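Local coordinates for protein BauA (Acinetobacter baumannii, PDB 6HCP) that probably carries ferric preacinetobactin across the outer membrane as a TonB-dependent siderophore receptor, at residues S347-F352 and V366-Y371; N119-I124 and Y305-Q310. One frame throughout, in Å; residues are numbered along the deposited sequence. Where two conformers were deposited one is given.

Interaction 1. Residues S347-F352 and V366-Y371. With C8E ((hydroxyethyloxy)tri(ethyloxy)octane), chain B; C8E ((hydroxyethyloxy)tri(ethyloxy)octane), chain C.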
ATOM      1  N   SER A 347      -3.732  28.427 -39.580  1.00 25.85           N
ATOM      2  CA  SER A 347      -2.846  27.530 -40.263  1.00 28.43           C
ATOM      3  C   SER A 347      -3.548  26.908 -41.471  1.00 26.93           C
ATOM      4  O   SER A 347      -4.767  26.749 -41.519  1.00 29.92           O
ATOM      5  CB  SER A 347      -2.299  26.466 -39.325  1.00 33.30           C
ATOM      6  OG  SER A 347      -3.359  25.769 -38.742  1.00 42.46           O
ATOM      7  N   ALA A 348      -2.740  26.518 -42.447  1.00 28.14           N
ATOM      8  CA  ALA A 348      -3.276  25.963 -43.682  1.00 28.86           C
ATOM      9  C   ALA A 348      -2.243  25.039 -44.301  1.00 28.39           C
ATOM     10  O   ALA A 348      -1.033  25.255 -44.157  1.00 27.49           O
ATOM     11  CB  ALA A 348      -3.668  27.090 -44.621  1.00 32.99           C
ATOM     12  N   ASP A 349      -2.745  24.079 -45.075  1.00 26.87           N
ATOM     13  CA  ASP A 349      -1.945  23.112 -45.790  1.00 29.80           C
ATOM     14  C   ASP A 349      -2.793  22.623 -46.964  1.00 36.50           C
ATOM     15  O   ASP A 349      -3.907  22.108 -46.735  1.00 35.43           O
ATOM     16  CB  ASP A 349      -1.560  21.954 -44.866  1.00 31.90           C
ATOM     17  CG  ASP A 349      -0.765  20.834 -45.513  1.00 38.68           C
ATOM     18  OD1 ASP A 349      -0.518  20.901 -46.737  1.00 37.10           O
ATOM     19  OD2 ASP A 349      -0.385  19.894 -44.776  1.00 38.70           O
ATOM     20  N   ALA A 350      -2.332  22.900 -48.187  1.00 31.73           N
ATOM     21  CA  ALA A 350      -3.054  22.522 -49.413  1.00 32.42           C
ATOM     22  C   ALA A 350      -2.065  21.955 -50.427  1.00 30.11           C
ATOM     23  O   ALA A 350      -0.906  22.358 -50.478  1.00 32.10           O
ATOM     24  CB  ALA A 350      -3.787  23.718 -49.969  1.00 33.83           C
ATOM     25  N   GLY A 351      -2.532  21.009 -51.245  1.00 30.87           N
ATOM     26  CA  GLY A 351      -1.663  20.430 -52.230  1.00 33.67           C
ATOM     27  C   GLY A 351      -2.373  19.465 -53.161  1.00 29.77           C
ATOM     28  O   GLY A 351      -3.597  19.404 -53.219  1.00 29.66           O
ATOM     29  N   PHE A 352      -1.541  18.708 -53.867  1.00 29.03           N
ATOM     30  CA  PHE A 352      -1.952  17.715 -54.796  1.00 32.84           C
ATOM     31  C   PHE A 352      -1.171  16.450 -54.485  1.00 32.74           C
ATOM     32  O   PHE A 352       0.000  16.517 -54.109  1.00 32.05           O
ATOM     33  CB  PHE A 352      -1.660  18.150 -56.236  1.00 31.38           C
ATOM     34  CG  PHE A 352      -2.474  19.332 -56.705  1.00 34.38           C
ATOM     35  CD1 PHE A 352      -3.729  19.155 -57.262  1.00 43.52           C
ATOM     36  CD2 PHE A 352      -1.997  20.621 -56.557  1.00 43.00           C
ATOM     37  CE1 PHE A 352      -4.491  20.243 -57.665  1.00 40.85           C
ATOM     38  CE2 PHE A 352      -2.768  21.708 -56.940  1.00 44.69           C
ATOM     39  CZ  PHE A 352      -4.026  21.518 -57.460  1.00 38.61           C
ATOM     40  N   VAL A 366       3.621  13.940 -54.002  1.00 27.12           N
ATOM     41  CA  VAL A 366       2.827  14.928 -53.352  1.00 25.42           C
ATOM     42  C   VAL A 366       3.550  16.280 -53.441  1.00 27.37           C
ATOM     43  O   VAL A 366       4.773  16.338 -53.386  1.00 30.03           O
ATOM     44  CB  VAL A 366       2.565  14.534 -51.881  1.00 26.79           C
ATOM     45  CG1 VAL A 366       3.853  14.205 -51.149  1.00 29.55           C
ATOM     46  CG2 VAL A 366       1.781  15.603 -51.139  1.00 28.13           C
ATOM     47  N   ALA A 367       2.759  17.343 -53.558  1.00 30.86           N
ATOM     48  CA  ALA A 367       3.276  18.699 -53.535  1.00 33.81           C
ATOM     49  C   ALA A 367       2.329  19.536 -52.685  1.00 29.26           C
ATOM     50  O   ALA A 367       1.124  19.483 -52.876  1.00 30.42           O
ATOM     51  CB  ALA A 367       3.392  19.268 -54.931  1.00 33.34           C
ATOM     52  N   ASN A 368       2.891  20.371 -51.800  1.00 26.55           N
ATOM     53  CA  ASN A 368       2.035  21.144 -50.942  1.00 25.54           C
ATOM     54  C   ASN A 368       2.641  22.509 -50.630  1.00 25.66           C
ATOM     55  O   ASN A 368       3.806  22.805 -50.945  1.00 26.44           O
ATOM     56  CB  ASN A 368       1.673  20.361 -49.668  1.00 26.53           C
ATOM     57  CG  ASN A 368       2.772  20.355 -48.623  1.00 29.94           C
ATOM     58  OD1 ASN A 368       3.951  20.470 -48.955  1.00 26.77           O
ATOM     59  ND2 ASN A 368       2.393  20.130 -47.367  1.00 27.31           N
ATOM     60  N   ALA A 369       1.764  23.358 -50.100  1.00 27.10           N
ATOM     61  CA  ALA A 369       2.083  24.647 -49.552  1.00 30.98           C
ATOM     62  C   ALA A 369       1.452  24.747 -48.167  1.00 29.98           C
ATOM     63  O   ALA A 369       0.295  24.341 -47.996  1.00 30.28           O
ATOM     64  CB  ALA A 369       1.552  25.730 -50.466  1.00 32.71           C
ATOM     65  N   THR A 370       2.214  25.276 -47.199  1.00 27.60           N
ATOM     66  CA  THR A 370       1.718  25.421 -45.825  1.00 27.70           C
ATOM     67  C   THR A 370       1.904  26.868 -45.374  1.00 29.57           C
ATOM     68  O   THR A 370       2.819  27.564 -45.836  1.00 30.46           O
ATOM     69  CB  THR A 370       2.418  24.460 -44.850  1.00 26.57           C
ATOM     70  OG1 THR A 370       3.743  24.916 -44.554  1.00 29.81           O
ATOM     71  CG2 THR A 370       2.478  23.047 -45.371  1.00 29.31           C
ATOM     72  N   TYR A 371       1.072  27.265 -44.412  1.00 28.85           N
ATOM     73  CA  TYR A 371       1.100  28.586 -43.794  1.00 30.45           C
ATOM     74  C   TYR A 371       0.735  28.435 -42.310  1.00 28.42           C
ATOM     75  O   TYR A 371      -0.184  27.704 -41.955  1.00 31.40           O
ATOM     76  CB  TYR A 371       0.138  29.547 -44.500  1.00 35.83           C
ATOM     77  CG  TYR A 371       0.319  29.616 -46.001  1.00 51.58           C
ATOM     78  CD1 TYR A 371       1.186  30.539 -46.572  1.00 62.06           C
ATOM     79  CD2 TYR A 371      -0.311  28.710 -46.852  1.00 70.56           C
ATOM     80  CE1 TYR A 371       1.393  30.590 -47.943  1.00 58.33           C
ATOM     81  CE2 TYR A 371      -0.110  28.742 -48.226  1.00 54.00           C
ATOM     82  CZ  TYR A 371       0.749  29.684 -48.770  1.00 51.19           C
ATOM     83  OH  TYR A 371       0.955  29.742 -50.116  1.00 61.27           O
TER
HETATM   84  C1  C8E B 829       6.784  22.943 -54.742  1.00 48.93           C
HETATM   85  C2  C8E B 829       5.424  23.035 -55.392  1.00 52.16           C
HETATM   86  C3  C8E B 829       4.355  23.601 -54.466  1.00 53.07           C
HETATM   87  C4  C8E B 829       2.954  23.088 -54.824  1.00 60.96           C
HETATM   88  C5  C8E B 829       1.853  23.943 -54.199  1.00 54.26           C
HETATM   89  C6  C8E B 829       0.482  23.304 -54.278  1.00 47.32           C
HETATM   90  C7  C8E B 829      -0.569  24.280 -53.756  1.00 53.96           C
HETATM   91  C8  C8E B 829      -1.855  24.238 -54.572  1.00 67.37           C
HETATM   92  O9  C8E B 829      -3.030  24.349 -53.759  1.00 71.65           O
HETATM   93  C10 C8E B 829      -4.039  23.428 -54.185  1.00 58.61           C
HETATM   94  C11 C8E B 829      -5.410  23.909 -53.769  1.00 62.25           C
HETATM   95  O12 C8E B 829      -6.229  22.757 -53.664  1.00 64.56           O
HETATM   96  C1  C8E C 828      -8.438  16.260 -64.632  1.00 72.33           C
HETATM   97  C2  C8E C 828      -7.313  17.277 -64.739  1.00 75.95           C
HETATM   98  C3  C8E C 828      -7.580  18.572 -63.963  1.00 77.47           C
HETATM   99  C4  C8E C 828      -6.311  19.420 -63.757  1.00 77.30           C
HETATM  100  C5  C8E C 828      -6.312  20.193 -62.429  1.00 73.57           C
HETATM  101  C6  C8E C 828      -4.985  20.908 -62.113  1.00 70.20           C
HETATM  102  C7  C8E C 828      -3.857  19.937 -61.741  1.00 64.93           C
HETATM  103  C8  C8E C 828      -2.630  20.610 -61.108  1.00 67.14           C
HETATM  104  O9  C8E C 828      -1.550  19.688 -60.827  1.00 63.34           O
HETATM  105  C10 C8E C 828      -0.460  20.359 -60.163  1.00 53.39           C
HETATM  106  C11 C8E C 828       0.674  19.416 -59.780  1.00 63.17           C
HETATM  107  O12 C8E C 828       1.790  20.126 -59.208  1.00 71.70           O
HETATM  108  C13 C8E C 828       3.058  19.649 -59.682  1.00 65.82           C
HETATM  109  C14 C8E C 828       4.159  19.916 -58.664  1.00 63.70           C
HETATM  110  O15 C8E C 828       5.439  19.997 -59.303  1.00 75.38           O
HETATM  111  C16 C8E C 828       6.267  21.063 -58.804  1.00 77.79           C
HETATM  112  C17 C8E C 828       7.461  21.338 -59.730  1.00 83.92           C
HETATM  113  O18 C8E C 828       8.357  22.356 -59.236  1.00 77.26           O
HETATM  114  C19 C8E C 828       7.859  23.701 -59.353  1.00 74.93           C
HETATM  115  C20 C8E C 828       8.965  24.743 -59.169  1.00 65.81           C
HETATM  116  O21 C8E C 828       8.464  25.919 -58.512  1.00 60.48           O
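Asp349 and Asn368 meet at the polar centre of this antiparallel pairing, where Asn368 ND2 donates to Asp349 OD1 over 3.1 Å. Both project from the same face; CG of Asp349 is anti to the backbone N (chi1 177°), the carboxylate and amide planes stand 64° apart, and ND2 approaches OD1 from above the carboxylate plane. Tyr305 also bonds OD1, while Asn368 OD1 accepts from Arg443, a charge that may polarise the amide and strengthen its N-H donors. Thr370 lies alongside the acid, pointing the same way, its CG2 3.9 Å from Asp349 CG. Beside this cluster the strands come closest: Gly351, without a side chain, lets its CA stand 4.0 Å from Asn368 CA, and Asn368 CB packs 3.4 Å from Ala350 O. Backbone hydrogen bonds run in both directions in the pairs Ala348-Tyr371, Ala350-Ala369 and Phe352-Ala367. This is the hairpin of strands 331-358 and 361-381 in the beta-barrel of a TonB-dependent receptor, and the polar face looks into the lumen, where Ser347 OG bonds Phe122 O and Val366 touches Phe51 and Leu52. The reverse face, bearing Ala348, Ala350, Phe352, Ala367, Ala369 and Tyr371, makes looser contacts across the pair and is covered partly by Leu425 and Phe423 of strand 412-431 and partly by detergent, probably where lipid would lie in the membrane. One C8E molecule crosses both strands, its C4 lying 3.8 Å from Ala367 CB and its C10 3.5 Å from Phe352 CE2. A second spreads over one face of the Phe352 ring, with C8 set toward the rim 3.9 Å above the plane. Farther along, the exposed Tyr371 ring turns its edge to Ala348, CD2 standing 4.3 Å from Ala348 CB.

Interaction 2. Residues N119-I124 and Y305-Q310. With EDO (1,2-ethanediol), chain P; EDO (1,2-ethanediol), chain G.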
ATOM      1  N   ASN A 119      -4.954  15.780 -37.207  1.00 26.47           N
ATOM      2  CA  ASN A 119      -5.249  15.309 -38.550  1.00 29.09           C
ATOM      3  C   ASN A 119      -4.238  15.914 -39.538  1.00 34.76           C
ATOM      4  O   ASN A 119      -4.602  16.316 -40.661  1.00 27.10           O
ATOM      5  CB  ASN A 119      -6.683  15.675 -38.938  1.00 31.61           C
ATOM      6  CG  ASN A 119      -7.716  15.061 -38.011  1.00 32.33           C
ATOM      7  OD1 ASN A 119      -7.605  13.889 -37.653  1.00 28.97           O
ATOM      8  ND2 ASN A 119      -8.727  15.829 -37.649  1.00 27.79           N
ATOM      9  N   GLY A 120      -2.977  16.010 -39.107  1.00 28.16           N
ATOM     10  CA  GLY A 120      -1.869  16.417 -39.977  1.00 26.92           C
ATOM     11  C   GLY A 120      -1.606  17.921 -39.977  1.00 27.13           C
ATOM     12  O   GLY A 120      -0.630  18.357 -40.592  1.00 29.62           O
ATOM     13  N   LEU A 121      -2.469  18.713 -39.336  1.00 27.02           N
ATOM     14  CA  LEU A 121      -2.386  20.183 -39.340  1.00 26.41           C
ATOM     15  C   LEU A 121      -1.835  20.704 -38.006  1.00 29.90           C
ATOM     16  O   LEU A 121      -2.387  20.401 -36.944  1.00 27.41           O
ATOM     17  CB  LEU A 121      -3.784  20.762 -39.596  1.00 26.30           C
ATOM     18  CG  LEU A 121      -3.845  22.254 -39.922  1.00 27.15           C
ATOM     19  CD1 LEU A 121      -3.136  22.563 -41.242  1.00 32.92           C
ATOM     20  CD2 LEU A 121      -5.284  22.747 -39.975  1.00 27.25           C
ATOM     21  N   PHE A 122      -0.848  21.599 -38.084  0.50 25.59           N
ATOM     22  CA  PHE A 122      -0.213  22.186 -36.910  0.50 22.61           C
ATOM     23  C   PHE A 122      -0.954  23.474 -36.504  0.50 25.02           C
ATOM     24  O   PHE A 122      -1.725  24.038 -37.286  0.50 26.74           O
ATOM     25  CB  PHE A 122       1.273  22.386 -37.211  0.50 20.70           C
ATOM     26  CG  PHE A 122       2.019  21.104 -37.470  0.50 21.07           C
ATOM     27  CD1 PHE A 122       2.076  20.551 -38.742  0.50 18.24           C
ATOM     28  CD2 PHE A 122       2.593  20.398 -36.426  0.50 19.53           C
ATOM     29  CE1 PHE A 122       2.693  19.331 -38.968  0.50 18.29           C
ATOM     30  CE2 PHE A 122       3.219  19.180 -36.655  0.50 19.67           C
ATOM     31  CZ  PHE A 122       3.303  18.664 -37.927  0.50 19.83           C
ATOM     32  N   GLY A 123      -0.815  23.855 -35.233  1.00 24.93           N
ATOM     33  CA  GLY A 123      -1.367  25.092 -34.702  1.00 26.94           C
ATOM     34  C   GLY A 123      -2.827  25.012 -34.256  1.00 27.56           C
ATOM     35  O   GLY A 123      -3.461  26.077 -34.055  1.00 28.65           O
ATOM     36  N   ILE A 124      -3.371  23.796 -34.079  1.00 26.38           N
ATOM     37  CA  ILE A 124      -4.797  23.605 -33.733  1.00 25.73           C
ATOM     38  C   ILE A 124      -4.973  23.081 -32.293  1.00 31.41           C
ATOM     39  O   ILE A 124      -5.976  23.387 -31.619  1.00 27.10           O
ATOM     40  CB  ILE A 124      -5.474  22.649 -34.730  1.00 25.04           C
ATOM     41  CG1 ILE A 124      -5.182  23.038 -36.181  1.00 28.97           C
ATOM     42  CG2 ILE A 124      -6.961  22.546 -34.451  1.00 29.25           C
ATOM     43  CD1 ILE A 124      -5.588  24.462 -36.492  1.00 31.81           C
ATOM     44  N   TYR A 305      -6.212  18.469 -52.160  1.00 36.08           N
ATOM     45  CA  TYR A 305      -6.677  18.587 -50.792  1.00 34.86           C
ATOM     46  C   TYR A 305      -6.367  19.990 -50.281  1.00 33.87           C
ATOM     47  O   TYR A 305      -5.462  20.661 -50.767  1.00 31.10           O
ATOM     48  CB  TYR A 305      -6.045  17.507 -49.912  1.00 32.80           C
ATOM     49  CG  TYR A 305      -4.596  17.766 -49.561  1.00 33.14           C
ATOM     50  CD1 TYR A 305      -4.257  18.511 -48.448  1.00 34.38           C
ATOM     51  CD2 TYR A 305      -3.566  17.255 -50.327  1.00 36.44           C
ATOM     52  CE1 TYR A 305      -2.937  18.786 -48.136  1.00 34.57           C
ATOM     53  CE2 TYR A 305      -2.236  17.488 -50.008  1.00 37.63           C
ATOM     54  CZ  TYR A 305      -1.921  18.251 -48.900  1.00 34.61           C
ATOM     55  OH  TYR A 305      -0.620  18.497 -48.567  1.00 40.10           O
ATOM     56  N   ALA A 306      -7.175  20.428 -49.317  1.00 33.20           N
ATOM     57  CA  ALA A 306      -6.925  21.653 -48.612  1.00 36.01           C
ATOM     58  C   ALA A 306      -7.374  21.481 -47.164  1.00 40.14           C
ATOM     59  O   ALA A 306      -8.429  20.880 -46.900  1.00 32.77           O
ATOM     60  CB  ALA A 306      -7.648  22.793 -49.278  1.00 36.51           C
ATOM     61  N   ALA A 307      -6.596  22.070 -46.257  1.00 32.93           N
ATOM     62  CA  ALA A 307      -6.905  22.109 -44.816  1.00 32.93           C
ATOM     63  C   ALA A 307      -6.663  23.527 -44.306  1.00 32.99           C
ATOM     64  O   ALA A 307      -5.708  24.178 -44.705  1.00 33.60           O
ATOM     65  CB  ALA A 307      -6.045  21.105 -44.087  1.00 30.15           C
ATOM     66  N   TYR A 308      -7.609  24.028 -43.512  1.00 28.41           N
ATOM     67  CA  TYR A 308      -7.524  25.286 -42.863  1.00 29.82           C
ATOM     68  C   TYR A 308      -7.987  25.112 -41.416  1.00 29.93           C
ATOM     69  O   TYR A 308      -8.992  24.447 -41.155  1.00 32.35           O
ATOM     70  CB  TYR A 308      -8.410  26.338 -43.542  1.00 36.41           C
ATOM     71  CG  TYR A 308      -8.408  27.670 -42.833  1.00 43.21           C
ATOM     72  CD1 TYR A 308      -7.326  28.536 -42.955  1.00 48.73           C
ATOM     73  CD2 TYR A 308      -9.408  28.012 -41.931  1.00 47.07           C
ATOM     74  CE1 TYR A 308      -7.280  29.740 -42.268  1.00 46.22           C
ATOM     75  CE2 TYR A 308      -9.376  29.212 -41.234  1.00 43.99           C
ATOM     76  CZ  TYR A 308      -8.310  30.081 -41.409  1.00 49.19           C
ATOM     77  OH  TYR A 308      -8.223  31.242 -40.701  1.00 54.95           O
ATOM     78  N   GLY A 309      -7.350  25.856 -40.517  1.00 29.16           N
ATOM     79  CA  GLY A 309      -7.740  25.842 -39.125  1.00 28.67           C
ATOM     80  C   GLY A 309      -7.321  27.085 -38.392  1.00 25.39           C
ATOM     81  O   GLY A 309      -6.459  27.854 -38.847  1.00 30.21           O
ATOM     82  N   GLN A 310      -7.853  27.214 -37.174  1.00 27.15           N
ATOM     83  CA  GLN A 310      -7.509  28.277 -36.280  1.00 26.28           C
ATOM     84  C   GLN A 310      -7.694  27.790 -34.836  1.00 28.97           C
ATOM     85  O   GLN A 310      -8.536  26.923 -34.539  1.00 29.52           O
ATOM     86  CB  GLN A 310      -8.385  29.507 -36.548  1.00 32.40           C
ATOM     87  CG  GLN A 310      -9.858  29.171 -36.574  1.00 42.79           C
ATOM     88  CD  GLN A 310     -10.700  30.349 -37.000  1.00 60.56           C
ATOM     89  OE1 GLN A 310     -11.724  30.646 -36.392  1.00 72.94           O
ATOM     90  NE2 GLN A 310     -10.237  31.059 -38.017  1.00 48.86           N
TER
HETATM   91  C1  EDO P 813      -2.594  17.527 -43.669  1.00 75.06           C
HETATM   92  O1  EDO P 813      -2.782  17.361 -45.077  1.00 90.48           O
HETATM   93  C2  EDO P 813      -3.405  18.709 -43.173  1.00 60.80           C
HETATM   94  O2  EDO P 813      -4.647  18.227 -42.653  1.00 62.01           O
HETATM   95  C1  EDO G 804       0.335  23.811 -41.290  1.00 41.61           C
HETATM   96  O1  EDO G 804       0.317  22.535 -40.607  1.00 31.16           O
HETATM   97  C2  EDO G 804       0.996  24.882 -40.437  1.00 37.85           C
HETATM   98  O2  EDO G 804       2.429  24.747 -40.455  1.00 47.53           O
HETATM   99  O   HOH W   1      -3.966  27.515 -36.511  1.00 43.92           O
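Leu121 and Ala307 face each other with CA atoms 7.4 Å apart, the gap narrowing to 6.0 Å between the CA atoms of Ile124 and Gln310, and no hydrogen bond passes directly between the two backbones. Leu121 spans the wider part. Its CG is anti to the backbone N (chi1 -168°), and the two methyls fork over the strand: CD2 rests 3.8 Å from Gly309 N, while CD1 approaches Ala307 CB at 4.3 Å. Ile124 reaches in with the tip of its longer branch, CD1 lying 3.6 Å from Gln310 N. Leu121 CD2 and Ile124 CD1 can both lie on the backbone because a CB on Gly309 would collide with Ile124 CD1 and sit tight against Leu121 CD2. The contact joins the plug domain to the wall of the surrounding beta-barrel, the two-part build of TonB-dependent receptors, with Tyr308 and Gln310 directed to the other side of the wall. Between the two segments the polar link is a water, which donates to Gly123 O at 2.9 Å and, weakly, to Gly309 O; Ser311, next along the barrel strand, bonds Gly123 O directly. Two ethanediol molecules, probably from the crystallisation liquor, lie near Leu121. One donates from O2 to Asn119 O (2.8 Å) and lies against Ala307 CB; the other takes the N-H of Phe122 on O1 in a nearly straight bond (2.9 Å, 171°).

Overall arrangement
From the N terminus, the chain first passes through the plug, where residues 119-124 lie, and about 180 residues later returns as barrel strand 302-318 to close interaction 2. Interaction 1 opens only afterwards and closes a far shorter loop, 13 residues that are mostly the ends of the two hairpin strands with the turn joining them. The two are therefore in series, neither nested nor crossed. In space they adjoin, with centres about 9 Å apart, because strands 302-318 and 331-358 are neighbours in the barrel wall: Ala307 N lies 2.7 Å from Asp349 O, a probable hydrogen bond. Plug, strand 302-318 and hairpin thus form one continuous contact region.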